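Local coordinates for Mll7089 protein (Mesorhizobium loti, PDB 2OZ8) that is an uncharacterised member of the mandelate racemase branch of the enolase superfamily, probably a magnesium-dependent hydro-lyase, at residues A163-V168 with M194-E199. Numbering follows the deposited sequence.
Sequences AFKIKV and MIDPNE
Met194 N donates to Phe164 O at 3.0 Å, and Met194 O in turn accepts from Ile166 N; Asp196 N then bonds to Ile166 O, and Val168 N to Asp196 O, the alternation of neighbouring parallel strands. A water donates to both Val168 O and Asp196 O where the strands end. Strands 163-167 and 192-196, joined through helix 173-184, form a right-handed beta-alpha-beta unit of the enolase-superfamily TIM barrel. Lys165 and Lys167 match the Lys-x-Lys motif of mandelate racemase relatives, and Asp196 probably corresponds to their first magnesium ligand.

These three share one face with Met194, whose CB lies 3.8 Å from Lys165 CG as the two side chains cross at about a right angle. Bent at chi2 (-67°), Lys167 runs alongside Asp196, and its NZ meets OD2 at 2.8 Å in a salt bridge, from above the carboxylate plane. A methionine in place of Lys167 would probably leave that carboxylate without its closest countercharge and freer to turn. Lys165 NZ stays 4.0 Å from Asp196 OD2 and pairs instead with Glu224 and Glu317.

Apolar contacts fill the reverse face, where Ile195 CG2 touches Ile166 CG1 and Val168 CG1, each at 4.0 Å, and Leu180 of helix 173-184 covers both isoleucines.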
# COMPACT_ATOMS: atom_id res chain seq x y z
N ALA A 163 10.92 -2.99 -39.72
CA ALA A 163 10.01 -2.54 -38.67
C ALA A 163 9.41 -1.16 -39.03
O ALA A 163 10.12 -0.28 -39.54
CB ALA A 163 10.73 -2.51 -37.32
N PHE A 164 8.11 -0.98 -38.73
CA PHE A 164 7.28 0.10 -39.27
C PHE A 164 6.32 0.60 -38.19
O PHE A 164 5.68 -0.20 -37.54
CB PHE A 164 6.45 -0.41 -40.47
CG PHE A 164 7.30 -1.01 -41.57
CD1 PHE A 164 7.92 -0.19 -42.52
CD2 PHE A 164 7.56 -2.37 -41.61
CE1 PHE A 164 8.77 -0.72 -43.47
CE2 PHE A 164 8.46 -2.92 -42.61
CZ PHE A 164 9.04 -2.09 -43.52
N LYS A 165 6.23 1.92 -37.98
CA LYS A 165 5.30 2.50 -37.02
C LYS A 165 4.33 3.44 -37.71
O LYS A 165 4.75 4.32 -38.47
CB LYS A 165 6.02 3.27 -35.92
CG LYS A 165 5.11 3.71 -34.79
CD LYS A 165 5.51 5.09 -34.21
CE LYS A 165 6.73 5.02 -33.38
NZ LYS A 165 7.12 6.26 -32.63
N ILE A 166 3.05 3.25 -37.42
CA ILE A 166 1.99 4.06 -37.94
C ILE A 166 1.23 4.71 -36.82
O ILE A 166 1.27 4.24 -35.65
CB ILE A 166 1.03 3.24 -38.83
CG1 ILE A 166 0.32 2.16 -38.02
CG2 ILE A 166 1.84 2.66 -40.05
CD1 ILE A 166 -0.73 1.39 -38.79
N LYS A 167 0.55 5.80 -37.18
CA LYS A 167 -0.27 6.59 -36.25
C LYS A 167 -1.67 6.13 -36.29
O LYS A 167 -2.21 5.97 -37.37
CB LYS A 167 -0.24 8.07 -36.62
CG LYS A 167 1.16 8.65 -36.60
CD LYS A 167 1.78 8.70 -35.24
CE LYS A 167 3.10 9.47 -35.23
NZ LYS A 167 3.87 9.27 -33.93
N VAL A 168 -2.27 5.95 -35.13
CA VAL A 168 -3.67 5.55 -35.06
C VAL A 168 -4.38 6.49 -34.13
O VAL A 168 -3.82 7.50 -33.75
CB VAL A 168 -3.85 4.05 -34.61
CG1 VAL A 168 -3.21 3.10 -35.67
CG2 VAL A 168 -3.27 3.82 -33.24
N MET A 194 4.53 -1.31 -35.03
CA MET A 194 4.16 -0.54 -33.85
C MET A 194 3.03 0.40 -34.19
O MET A 194 2.95 0.92 -35.33
CB MET A 194 5.35 0.25 -33.29
CG MET A 194 6.75 -0.52 -33.19
SD MET A 194 7.78 -1.02 -34.66
CE MET A 194 9.27 -0.65 -33.88
N ILE A 195 2.14 0.63 -33.21
CA ILE A 195 1.13 1.66 -33.34
C ILE A 195 1.31 2.75 -32.30
O ILE A 195 1.74 2.48 -31.21
CB ILE A 195 -0.32 1.13 -33.30
CG1 ILE A 195 -0.59 0.37 -32.03
CG2 ILE A 195 -0.64 0.30 -34.56
CD1 ILE A 195 -2.07 0.19 -31.70
N ASP A 196 0.93 3.98 -32.66
CA ASP A 196 1.05 5.16 -31.82
C ASP A 196 -0.24 5.97 -31.87
O ASP A 196 -0.42 6.76 -32.77
CB ASP A 196 2.18 6.02 -32.33
CG ASP A 196 2.51 7.17 -31.39
OD1 ASP A 196 1.74 7.49 -30.45
OD2 ASP A 196 3.56 7.79 -31.63
N PRO A 197 -1.16 5.77 -30.91
CA PRO A 197 -2.40 6.53 -30.77
C PRO A 197 -2.23 7.95 -30.23
O PRO A 197 -3.17 8.73 -30.26
CB PRO A 197 -3.17 5.74 -29.70
CG PRO A 197 -2.48 4.37 -29.63
CD PRO A 197 -1.05 4.71 -29.87
N ASN A 198 -1.06 8.26 -29.68
CA ASN A 198 -0.81 9.58 -29.11
C ASN A 198 -1.89 10.07 -28.18
O ASN A 198 -2.40 11.21 -28.34
CB ASN A 198 -0.57 10.58 -30.20
CG ASN A 198 0.64 11.39 -29.93
OD1 ASN A 198 0.62 12.35 -29.14
ND2 ASN A 198 1.78 10.97 -30.55
N GLU A 199 -2.23 9.22 -27.22
CA GLU A 199 -3.13 9.51 -26.11
C GLU A 199 -4.60 9.60 -26.52
O GLU A 199 -5.44 10.06 -25.75
CB GLU A 199 -2.72 10.78 -25.32
CG GLU A 199 -1.28 10.89 -24.80
CD GLU A 199 -1.04 12.09 -23.78
OE1 GLU A 199 -1.31 13.26 -24.05
OE2 GLU A 199 -0.53 11.91 -22.67
O HOH W 1 -1.51 9.18 -33.44